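Local structure of serine acetyltransferase (Bacteroides vulgatus ATCC 8482, 3F1X) at the interface of chains A and B. The protein transfers an acetyl group from acetyl-CoA to L-serine, giving O-acetylserine, the precursor of cysteine. Numbering follows the deposited sequence. Chains: chain A/B, Serine acetyltransferase.

Contact 1: the interface of chains A and B. Residues chain A 57, 146-148, 151; chain B 27-28, 30, 93.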
loop_
_atom_site.group_PDB
_atom_site.type_symbol
_atom_site.label_atom_id
_atom_site.label_comp_id
_atom_site.label_asym_id
_atom_site.label_seq_id
_atom_site.Cartn_x
_atom_site.Cartn_y
_atom_site.Cartn_z
ATOM N N TYR A 57 21.792 1.551 10.072
ATOM C CA TYR A 57 21.936 1.998 8.686
ATOM C C TYR A 57 20.722 1.587 7.883
ATOM O O TYR A 57 20.220 2.347 7.051
ATOM C CB TYR A 57 23.192 1.420 8.036
ATOM C CG TYR A 57 24.428 2.229 8.323
ATOM C CD1 TYR A 57 25.229 1.956 9.428
ATOM C CD2 TYR A 57 24.783 3.295 7.502
ATOM C CE1 TYR A 57 26.362 2.733 9.704
ATOM C CE2 TYR A 57 25.905 4.073 7.770
ATOM C CZ TYR A 57 26.691 3.790 8.870
ATOM O OH TYR A 57 27.797 4.570 9.123
ATOM N N CYS A 146 33.510 7.466 2.817
ATOM C CA CYS A 146 32.972 7.118 4.131
ATOM C C CYS A 146 32.484 5.668 4.182
ATOM O O CYS A 146 31.972 5.150 3.193
ATOM C CB CYS A 146 31.804 8.051 4.478
ATOM S SG CYS A 146 31.003 7.734 6.075
ATOM N N PHE A 147 32.645 5.013 5.330
ATOM C CA PHE A 147 32.174 3.639 5.471
ATOM C C PHE A 147 30.657 3.675 5.327
ATOM O O PHE A 147 30.052 2.774 4.752
ATOM C CB PHE A 147 32.512 3.069 6.849
ATOM C CG PHE A 147 33.898 2.483 6.960
ATOM C CD1 PHE A 147 34.327 1.937 8.164
ATOM C CD2 PHE A 147 34.770 2.470 5.874
ATOM C CE1 PHE A 147 35.613 1.391 8.296
ATOM C CE2 PHE A 147 36.060 1.927 5.992
ATOM C CZ PHE A 147 36.475 1.384 7.204
ATOM N N GLY A 148 30.056 4.735 5.863
ATOM C CA GLY A 148 28.615 4.897 5.812
ATOM C C GLY A 148 28.035 5.029 4.418
ATOM O O GLY A 148 26.963 4.495 4.143
ATOM N N ILE A 151 28.168 1.384 2.728
ATOM C CA ILE A 151 27.121 0.479 3.192
ATOM C C ILE A 151 25.746 0.935 2.719
ATOM O O ILE A 151 24.903 0.118 2.329
ATOM C CB ILE A 151 27.092 0.417 4.737
ATOM C CG1 ILE A 151 28.403 -0.175 5.259
ATOM C CG2 ILE A 151 25.889 -0.410 5.214
ATOM C CD1 ILE A 151 28.530 -0.123 6.763
ATOM N N PHE B 27 33.638 4.074 11.870
ATOM C CA PHE B 27 32.402 4.812 11.699
ATOM C C PHE B 27 32.495 5.995 12.642
ATOM O O PHE B 27 32.577 5.810 13.860
ATOM C CB PHE B 27 31.195 3.971 12.120
ATOM C CG PHE B 27 31.014 2.707 11.329
ATOM C CD1 PHE B 27 30.766 2.754 9.957
ATOM C CD2 PHE B 27 31.049 1.467 11.965
ATOM C CE1 PHE B 27 30.551 1.576 9.228
ATOM C CE2 PHE B 27 30.835 0.284 11.246
ATOM C CZ PHE B 27 30.585 0.340 9.877
ATOM N N HIS B 28 32.498 7.204 12.096
ATOM C CA HIS B 28 32.549 8.384 12.940
ATOM C C HIS B 28 31.225 8.395 13.696
ATOM O O HIS B 28 30.365 7.546 13.452
ATOM C CB HIS B 28 32.703 9.641 12.084
ATOM C CG HIS B 28 31.570 9.871 11.132
ATOM N ND1 HIS B 28 30.335 10.333 11.540
ATOM C CD2 HIS B 28 31.480 9.696 9.793
ATOM C CE1 HIS B 28 29.538 10.433 10.493
ATOM N NE2 HIS B 28 30.208 10.053 9.419
ATOM N N HIS B 30 27.559 9.585 14.464
ATOM C CA HIS B 30 26.415 10.254 13.858
ATOM C C HIS B 30 25.557 10.736 15.024
ATOM O O HIS B 30 25.192 9.950 15.900
ATOM C CB HIS B 30 25.618 9.278 12.992
ATOM C CG HIS B 30 26.350 8.812 11.774
ATOM N ND1 HIS B 30 26.012 9.214 10.500
ATOM C CD2 HIS B 30 27.395 7.960 11.632
ATOM C CE1 HIS B 30 26.811 8.630 9.626
ATOM N NE2 HIS B 30 27.661 7.863 10.288
ATOM N N PHE B 93 25.095 13.754 7.512
ATOM C CA PHE B 93 25.888 12.541 7.358
ATOM C C PHE B 93 27.383 12.853 7.371
ATOM O O PHE B 93 28.077 12.566 8.344
ATOM C CB PHE B 93 25.524 11.844 6.050
ATOM C CG PHE B 93 25.716 10.357 6.087
ATOM C CD1 PHE B 93 24.740 9.535 6.646
ATOM C CD2 PHE B 93 26.874 9.777 5.573
ATOM C CE1 PHE B 93 24.911 8.147 6.694
ATOM C CE2 PHE B 93 27.063 8.389 5.612
ATOM C CZ PHE B 93 26.078 7.576 6.174
#

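Contact 2: the interface of chains A and B. Residues chain A 80, 113-114, 117; chain B 5-6.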
loop_
_atom_site.group_PDB
_atom_site.type_symbol
_atom_site.label_atom_id
_atom_site.label_comp_id
_atom_site.label_asym_id
_atom_site.label_seq_id
_atom_site.Cartn_x
_atom_site.Cartn_y
_atom_site.Cartn_z
ATOM N N PHE A 80 13.324 -14.308 11.805
ATOM C CA PHE A 80 13.145 -15.702 12.163
ATOM C C PHE A 80 11.844 -16.285 11.628
ATOM O O PHE A 80 11.835 -17.385 11.080
ATOM C CB PHE A 80 13.173 -15.866 13.675
ATOM C CG PHE A 80 12.925 -17.269 14.126
ATOM C CD1 PHE A 80 13.767 -18.297 13.726
ATOM C CD2 PHE A 80 11.841 -17.571 14.945
ATOM C CE1 PHE A 80 13.537 -19.614 14.130
ATOM C CE2 PHE A 80 11.600 -18.885 15.356
ATOM C CZ PHE A 80 12.452 -19.904 14.947
ATOM N N SER A 113 12.533 -24.290 11.210
ATOM C CA SER A 113 12.741 -23.287 12.251
ATOM C C SER A 113 14.135 -23.373 12.875
ATOM O O SER A 113 14.740 -22.351 13.190
ATOM C CB SER A 113 11.653 -23.402 13.327
ATOM O OG SER A 113 11.640 -24.687 13.912
ATOM N N LEU A 114 14.655 -24.589 13.040
ATOM C CA LEU A 114 15.985 -24.751 13.617
ATOM C C LEU A 114 17.051 -24.262 12.624
ATOM O O LEU A 114 18.025 -23.613 13.011
ATOM C CB LEU A 114 16.226 -26.215 13.997
ATOM C CG LEU A 114 17.509 -26.528 14.778
ATOM C CD1 LEU A 114 17.632 -25.595 15.977
ATOM C CD2 LEU A 114 17.484 -27.980 15.231
ATOM N N ALA A 117 17.097 -20.609 12.764
ATOM C CA ALA A 117 17.777 -20.132 13.963
ATOM C C ALA A 117 19.294 -20.305 13.795
ATOM O O ALA A 117 20.077 -19.442 14.208
ATOM C CB ALA A 117 17.278 -20.896 15.191
ATOM N N ASN B 5 13.756 -25.470 21.134
ATOM C CA ASN B 5 15.155 -25.771 20.872
ATOM C C ASN B 5 15.875 -24.604 20.203
ATOM O O ASN B 5 17.092 -24.485 20.307
ATOM C CB ASN B 5 15.272 -27.040 20.018
ATOM C CG ASN B 5 14.652 -26.881 18.645
ATOM O OD1 ASN B 5 13.799 -26.016 18.431
ATOM N ND2 ASN B 5 15.066 -27.726 17.709
ATOM N N TYR B 6 15.126 -23.731 19.535
ATOM C CA TYR B 6 15.723 -22.579 18.862
ATOM C C TYR B 6 15.732 -21.307 19.716
ATOM O O TYR B 6 16.411 -20.337 19.388
ATOM C CB TYR B 6 14.991 -22.314 17.539
ATOM C CG TYR B 6 13.493 -22.138 17.667
ATOM C CD1 TYR B 6 12.947 -20.980 18.212
ATOM C CD2 TYR B 6 12.623 -23.145 17.256
ATOM C CE1 TYR B 6 11.561 -20.828 18.348
ATOM C CE2 TYR B 6 11.242 -23.006 17.386
ATOM C CZ TYR B 6 10.717 -21.849 17.931
ATOM O OH TYR B 6 9.351 -21.720 18.051
HETATM O O HOH W 1 12.521 -26.558 15.818
#

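Contact 1: the interface of chains A and B
The ring of B:Phe27 pushes its CD1-CE1 edge against A:Phe147 and A:Ile151, which lie one turn apart on helix 147-153. Serine acetyltransferases of this family carry a helical N-terminal domain before a left-handed parallel beta-helix, and in the deposited assembly this patch joins two such helical domains. The closest approach is 3.4 Å, from B:Phe27 CE1 to the CB of A:Phe147. The delta-methyl CD1 of A:Ile151 reaches the same CE1 at 3.6 Å. The two groups come from opposite sides of the B:Phe27 ring plane, so this rim is held as in a shallow cleft. B:Phe27 belongs to a loop of chain B. Its CG lies anti to the carbonyl carbon (chi1 -61°), and the ring points into chain A.

A second aromatic group, B:Phe93, closes helix 68-93 of chain B. Its ring meets the start of helix 147-153 edge-on. The CA of A:Gly148 lies in the ring plane, 3.7 Å from CZ of B:Phe93. With no side chain on the glycine, the ring edge packs directly on the backbone. The thiol SG of A:Cys146 touches the same ring, 4.0 Å from CE2 of B:Phe93.

A:Tyr57 stands between the two phenylalanines. Its CE2 packs against the CZ of B:Phe93 at 3.9 Å, the side chains crossing at about a right angle. Its phenol OH is also near CD1 of B:Phe27, on the side of that ring where A:Ile151 lies.

Two histidines of chain B form the polar rim. NE2 of B:His30 comes to 3.5 Å from OH of A:Tyr57, a contact too long to count as a hydrogen bond. B:His30 also sets its CE1 over one face of B:Phe93, towards the rim, and so backs that ring from within its own chain. CE1 of B:His28 lies over a face of the B:His30 imidazole. NE2 of B:His28, next to that CE1, faces SG of A:Cys146 at 4.1 Å.

Contact 2: the interface of chains A and B
B:Tyr6, just ahead of helix 7-17 of its own chain, packs on A:Phe80 of helix 68-93 and on A:Ser113 and A:Ala117 of helix 109-120. Its CB packs against the methyl CB of A:Ala117 at 3.6 Å. From there CG sits between the backbone N and the carbonyl carbon (chi1 55°), which lays one ring face over A:Phe80. CG and CD1 both meet CZ of A:Phe80, CD1 at 3.5 Å. CE1 lies 3.6 Å from CE2 of A:Phe80. The phenylalanine thus presents an edge to the tyrosine face, with CZ under the ring centre and the planes tilted by about 45°. Along the other rim, CD2 of B:Tyr6 is 3.8 Å from the hydroxyl OG of A:Ser113, and CE2 is close to the same oxygen. At the far end of the ring, CZ still lies near CZ and CE2 of A:Phe80.

Beside this rim, in the ring plane, sits water 1. It links OG of A:Ser113 (2.8 Å) to the amide oxygen OD1 of B:Asn5 (3.0 Å). The ND2 of B:Asn5 rests against the isopropyl end of A:Leu114, 3.5 Å from CD2. With an alanine at B:Tyr6, the CE2-CZ edge of A:Phe80 is likely to lose its aromatic cover, and a gap would probably open above A:Ser113. The site is likely to fasten the N-terminal arm of chain B to the helical domain of chain A.

The C-alpha centres of contact 1 and contact 2 lie about 32 Å apart. Both draw on the N-terminal part of chain B. Contact 2 takes the residues just before helix 7-17, and contact 1 takes the loop after it; helix 7-17 and the start of that loop connect the two. Helix 68-93 serves in both, but from different chains: its end in chain B enters contact 1, and its middle in chain A enters contact 2. The N-terminal region of B therefore reaches across A at two separate places. This is likely to hold the helical domains together within the deposited six-chain assembly.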